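Local coordinates for putative capsular polysaccharide biosynthesis protein (Streptococcus pneumoniae serotype 4, PDB 6EWJ) that probably acts as a pyridoxal phosphate-dependent sugar aminotransferase, serving teichoic acid biosynthesis in the pneumococcus, at residues E69-V74 / A194-F199; E331-I336 / A375-E380. All coordinates share one frame; numbering follows the deposited sequence.

Contact 1: E69-V74 / A194-F199; sequences ELILRV and ADFTSF
Apolar packing between Ile-71 and Phe-196 carries this contact, in which helix 64-74 lies against strand 196-200 with the two short axes 9.3 Å apart and nearly antiparallel, at 155°. The two side chains run by one another head to tail, and Ile-71 meets the root of the phenylalanine more than its ring: CG2 of Ile-71 lies 3.8 Å from CB of Phe-196 and approaches Phe-196 CG, oblique to the ring. With its CG2 anti to the backbone N and its CG1 beside it (chi1 -67°), Ile-71 presents both branches to the strand, and its CD1 reaches Phe-196 CB at 3.9 Å.

Against the backbone, Ile-71 CD1 lies 4.0 Å from Thr-197 O, a van der Waals approach to the peptide that leads into Ser-198. The strand's backbone is hydrogen-bonded within the sheet, Phe-196 and Ser-198 to Ser-175 on one neighbouring strand and Thr-197 to Thr-216 on the other.

Ionic interaction stays within the helix, on a face turned from the strand. Arg-73 grips one oxygen of Glu-69 side-on, Arg-73 NH2 lying 2.8 Å from Glu-69 OE2 and NE also donating to it.

Such chemistry implies that between 69-74 and 194-199 the helix is held to the central sheet by shape and burial rather than by polar bonds. The side chain of Ser-198 lies about 5 Å from that of Ala-64, which binds pyridoxal 5'-phosphate in this protein, though the cofactor is absent from this chain.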
# COMPACT_ATOMS: atom_id res chain seq x y z
N GLU A 69 -10.31 -4.45 0.64
CA GLU A 69 -9.95 -4.73 2.04
C GLU A 69 -10.49 -3.70 3.02
O GLU A 69 -11.00 -4.06 4.11
CB GLU A 69 -8.42 -4.94 2.25
CG GLU A 69 -8.11 -5.58 3.58
CD GLU A 69 -6.70 -6.20 3.70
OE1 GLU A 69 -6.10 -6.59 2.67
OE2 GLU A 69 -6.19 -6.34 4.83
N LEU A 70 -10.26 -2.41 2.72
CA LEU A 70 -10.69 -1.37 3.67
C LEU A 70 -12.19 -1.34 3.87
O LEU A 70 -12.66 -1.12 4.98
CB LEU A 70 -10.16 0.01 3.32
CG LEU A 70 -8.64 0.20 3.56
CD1 LEU A 70 -8.32 1.68 3.50
CD2 LEU A 70 -8.11 -0.42 4.85
N ILE A 71 -12.94 -1.59 2.80
CA ILE A 71 -14.40 -1.71 2.93
C ILE A 71 -14.74 -2.79 3.97
O ILE A 71 -15.53 -2.56 4.89
CB ILE A 71 -15.06 -2.01 1.56
CG1 ILE A 71 -14.90 -0.80 0.63
CG2 ILE A 71 -16.53 -2.38 1.74
CD1 ILE A 71 -15.23 -1.05 -0.82
N LEU A 72 -14.12 -3.96 3.81
CA LEU A 72 -14.31 -5.02 4.77
C LEU A 72 -13.90 -4.61 6.16
O LEU A 72 -14.59 -4.96 7.11
CB LEU A 72 -13.57 -6.29 4.34
CG LEU A 72 -13.99 -6.95 3.04
CD1 LEU A 72 -13.20 -8.25 2.90
CD2 LEU A 72 -15.48 -7.20 2.98
N ARG A 73 -12.77 -3.90 6.30
CA ARG A 73 -12.35 -3.48 7.63
C ARG A 73 -13.26 -2.39 8.23
O ARG A 73 -13.49 -2.39 9.44
CB ARG A 73 -10.88 -3.05 7.65
CG ARG A 73 -9.94 -4.19 7.34
CD ARG A 73 -8.49 -3.77 7.42
NE ARG A 73 -7.62 -4.91 7.15
CZ ARG A 73 -7.33 -5.89 7.98
NH1 ARG A 73 -7.76 -5.93 9.24
NH2 ARG A 73 -6.54 -6.88 7.55
N VAL A 74 -13.82 -1.53 7.39
CA VAL A 74 -14.77 -0.49 7.87
C VAL A 74 -16.06 -1.20 8.38
O VAL A 74 -16.57 -0.92 9.47
CB VAL A 74 -15.08 0.53 6.78
CG1 VAL A 74 -16.34 1.33 7.10
CG2 VAL A 74 -13.86 1.44 6.56
N ALA A 194 -24.22 -0.76 -5.91
CA ALA A 194 -23.95 -1.54 -4.73
C ALA A 194 -23.89 -0.63 -3.53
O ALA A 194 -23.80 0.59 -3.65
CB ALA A 194 -22.64 -2.28 -4.90
N ASP A 195 -23.94 -1.24 -2.35
CA ASP A 195 -23.74 -0.52 -1.10
C ASP A 195 -22.36 0.14 -1.03
O ASP A 195 -22.21 1.33 -0.71
CB ASP A 195 -23.98 -1.45 0.08
CG ASP A 195 -25.38 -1.96 0.14
OD1 ASP A 195 -26.34 -1.16 -0.01
OD2 ASP A 195 -25.57 -3.19 0.37
N PHE A 196 -21.34 -0.61 -1.36
CA PHE A 196 -19.98 -0.09 -1.51
C PHE A 196 -19.43 -0.63 -2.83
O PHE A 196 -19.85 -1.72 -3.29
CB PHE A 196 -19.05 -0.56 -0.36
CG PHE A 196 -19.42 -0.03 0.99
CD1 PHE A 196 -20.43 -0.62 1.73
CD2 PHE A 196 -18.72 1.02 1.55
CE1 PHE A 196 -20.77 -0.15 2.98
CE2 PHE A 196 -19.03 1.50 2.81
CZ PHE A 196 -20.06 0.92 3.53
N THR A 197 -18.48 0.11 -3.41
CA THR A 197 -17.82 -0.30 -4.64
C THR A 197 -16.30 -0.05 -4.56
O THR A 197 -15.87 1.04 -4.13
CB THR A 197 -18.42 0.42 -5.87
OG1 THR A 197 -19.85 0.22 -5.89
CG2 THR A 197 -17.82 -0.07 -7.17
N SER A 198 -15.51 -1.01 -5.03
CA SER A 198 -14.08 -0.79 -5.33
C SER A 198 -13.80 -0.72 -6.82
O SER A 198 -14.28 -1.53 -7.59
CB SER A 198 -13.15 -1.89 -4.74
OG SER A 198 -13.67 -3.16 -5.05
N PHE A 199 -12.94 0.20 -7.18
CA PHE A 199 -12.44 0.38 -8.52
C PHE A 199 -10.94 0.21 -8.58
O PHE A 199 -10.22 0.43 -7.56
CB PHE A 199 -12.76 1.80 -9.00
CG PHE A 199 -14.23 2.07 -9.21
CD1 PHE A 199 -14.87 1.62 -10.35
CD2 PHE A 199 -14.97 2.83 -8.29
CE1 PHE A 199 -16.24 1.85 -10.56
CE2 PHE A 199 -16.33 3.08 -8.49
CZ PHE A 199 -16.94 2.61 -9.64

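Contact 2: E331-I336 / A375-E380; sequences EERNLI and AFFENE
Arg-333 leaves its helix with CG anti to the backbone N (chi1 -169°), then bends at chi2 and chi3, and this curl carries its guanidinium to the end of helix 371-378. There NH1 serves two backbone carbonyls. The bond from Arg-333 NH1 to Glu-380 O, 2.8 Å long, is fairly straight and lies in the carbonyl plane on a lone pair; the one from Arg-333 NH1 to Phe-377 O is short at 2.7 Å but weak, its N-H...O angle only 128°. Glu-378 O sits over one face of the guanidinium, offset toward the rim, and also meets CB of Arg-333 at 3.3 Å.

In this way the arginine straps helix 330-342 to the turn where helix 371-378 gives way to strand 380-383, in a part of the aminotransferase fold outside the central sheet. Tyr-351, a pyridoxal phosphate-binding residue, has its side chain about 6 Å from that of Phe-377.

The other edge of the guanidinium is held from its own helix: Asn-334 OD1 accepts from Arg-333 NE at 2.9 Å and from Arg-333 NH2. OD1 lies in the guanidinium plane, and the side-on grip limits that group's rotation. Arg-333 NH2 also lies 3.4 Å from CZ of Phe-377, an oblique approach with the planes 60° apart. Trp-253 of the second subunit makes a cation-pi contact with Arg-333 and packs on Asn-334 and Phe-377.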
# COMPACT_ATOMS: atom_id res chain seq x y z
N GLU A 331 -7.74 -28.51 -23.73
CA GLU A 331 -6.51 -28.69 -24.47
C GLU A 331 -6.54 -27.92 -25.78
O GLU A 331 -5.54 -27.31 -26.21
CB GLU A 331 -6.26 -30.19 -24.65
CG GLU A 331 -5.05 -30.48 -25.53
CD GLU A 331 -4.60 -31.92 -25.48
OE1 GLU A 331 -5.40 -32.79 -25.01
OE2 GLU A 331 -3.47 -32.17 -25.96
N GLU A 332 -7.71 -27.90 -26.39
CA GLU A 332 -7.89 -27.21 -27.67
C GLU A 332 -7.84 -25.71 -27.47
O GLU A 332 -7.24 -24.99 -28.27
CB GLU A 332 -9.19 -27.66 -28.35
CG GLU A 332 -9.15 -29.09 -28.85
CD GLU A 332 -10.53 -29.62 -29.25
OE1 GLU A 332 -11.54 -29.12 -28.71
OE2 GLU A 332 -10.59 -30.52 -30.09
N ARG A 333 -8.46 -25.23 -26.39
CA ARG A 333 -8.35 -23.79 -26.03
C ARG A 333 -6.91 -23.39 -25.89
O ARG A 333 -6.48 -22.32 -26.39
CB ARG A 333 -9.11 -23.45 -24.74
CG ARG A 333 -9.26 -21.92 -24.47
CD ARG A 333 -8.07 -21.24 -23.79
NE ARG A 333 -7.68 -22.00 -22.61
CZ ARG A 333 -8.31 -21.95 -21.44
NH1 ARG A 333 -9.34 -21.15 -21.23
NH2 ARG A 333 -7.86 -22.71 -20.46
N ASN A 334 -6.14 -24.19 -25.17
CA ASN A 334 -4.74 -23.82 -24.90
C ASN A 334 -3.97 -23.77 -26.22
O ASN A 334 -3.20 -22.85 -26.41
CB ASN A 334 -4.08 -24.77 -23.88
CG ASN A 334 -4.76 -24.72 -22.50
OD1 ASN A 334 -5.50 -23.80 -22.15
ND2 ASN A 334 -4.47 -25.76 -21.69
N LEU A 335 -4.22 -24.75 -27.11
CA LEU A 335 -3.57 -24.77 -28.44
C LEU A 335 -3.92 -23.52 -29.24
O LEU A 335 -3.02 -22.85 -29.75
CB LEU A 335 -3.89 -26.04 -29.24
CG LEU A 335 -3.24 -26.20 -30.64
CD1 LEU A 335 -1.72 -25.94 -30.63
CD2 LEU A 335 -3.51 -27.57 -31.21
N ILE A 336 -5.20 -23.14 -29.24
CA ILE A 336 -5.64 -21.89 -29.92
C ILE A 336 -4.88 -20.64 -29.40
O ILE A 336 -4.43 -19.80 -30.18
CB ILE A 336 -7.18 -21.69 -29.83
CG1 ILE A 336 -7.90 -22.76 -30.66
CG2 ILE A 336 -7.58 -20.30 -30.35
CD1 ILE A 336 -9.40 -22.88 -30.40
N ALA A 375 -16.65 -24.74 -16.66
CA ALA A 375 -17.04 -24.84 -18.06
C ALA A 375 -16.86 -23.47 -18.74
O ALA A 375 -16.44 -23.41 -19.89
CB ALA A 375 -18.47 -25.38 -18.21
N PHE A 376 -17.09 -22.39 -18.01
CA PHE A 376 -16.83 -21.03 -18.53
C PHE A 376 -15.38 -20.81 -18.86
O PHE A 376 -15.05 -20.32 -19.92
CB PHE A 376 -17.28 -20.00 -17.50
CG PHE A 376 -17.10 -18.58 -17.93
CD1 PHE A 376 -15.90 -17.91 -17.69
CD2 PHE A 376 -18.14 -17.90 -18.56
CE1 PHE A 376 -15.73 -16.57 -18.06
CE2 PHE A 376 -17.98 -16.56 -18.94
CZ PHE A 376 -16.78 -15.90 -18.68
N PHE A 377 -14.53 -21.19 -17.91
CA PHE A 377 -13.06 -21.14 -18.03
C PHE A 377 -12.50 -21.98 -19.14
O PHE A 377 -11.65 -21.54 -19.91
CB PHE A 377 -12.42 -21.57 -16.71
CG PHE A 377 -11.01 -22.10 -16.85
CD1 PHE A 377 -9.94 -21.23 -17.14
CD2 PHE A 377 -10.74 -23.46 -16.66
CE1 PHE A 377 -8.65 -21.72 -17.31
CE2 PHE A 377 -9.45 -23.93 -16.83
CZ PHE A 377 -8.40 -23.05 -17.13
N GLU A 378 -12.98 -23.21 -19.22
CA GLU A 378 -12.46 -24.17 -20.17
C GLU A 378 -12.28 -23.72 -21.64
O GLU A 378 -11.27 -24.08 -22.28
CB GLU A 378 -13.37 -25.43 -20.15
CG GLU A 378 -12.72 -26.65 -20.75
CD GLU A 378 -13.65 -27.85 -20.90
OE1 GLU A 378 -14.82 -27.80 -20.47
OE2 GLU A 378 -13.18 -28.86 -21.42
N ASN A 379 -13.24 -22.97 -22.18
CA ASN A 379 -13.22 -22.55 -23.59
C ASN A 379 -13.09 -21.02 -23.75
O ASN A 379 -13.36 -20.49 -24.82
CB ASN A 379 -14.43 -23.09 -24.34
CG ASN A 379 -15.75 -22.59 -23.80
OD1 ASN A 379 -15.87 -22.22 -22.62
ND2 ASN A 379 -16.76 -22.60 -24.63
N GLU A 380 -12.65 -20.35 -22.70
CA GLU A 380 -12.60 -18.92 -22.65
C GLU A 380 -11.27 -18.42 -23.18
O GLU A 380 -10.20 -18.94 -22.79
CB GLU A 380 -12.85 -18.42 -21.24
CG GLU A 380 -13.13 -16.92 -21.13
CD GLU A 380 -11.90 -16.03 -21.23
OE1 GLU A 380 -10.80 -16.43 -20.77
OE2 GLU A 380 -12.00 -14.89 -21.75

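Overall arrangement
The two contacts follow one another along the chain, contact 1 closing before contact 2 opens, and lie on opposite sides of the chain's centre. Their centres are about 33 Å apart and their nearest atoms about 18 Å, so they do not touch. Contact 1 belongs to the interior, where helix 64-74 backs the central mixed sheet; contact 2 ties helix 330-342 to the passage from helix 371-378 into strand 380-383, and meets the second subunit. They share no helix or strand, yet both lie near residues that bind pyridoxal 5'-phosphate, consistent with a cofactor site assembled from distant parts of the chain.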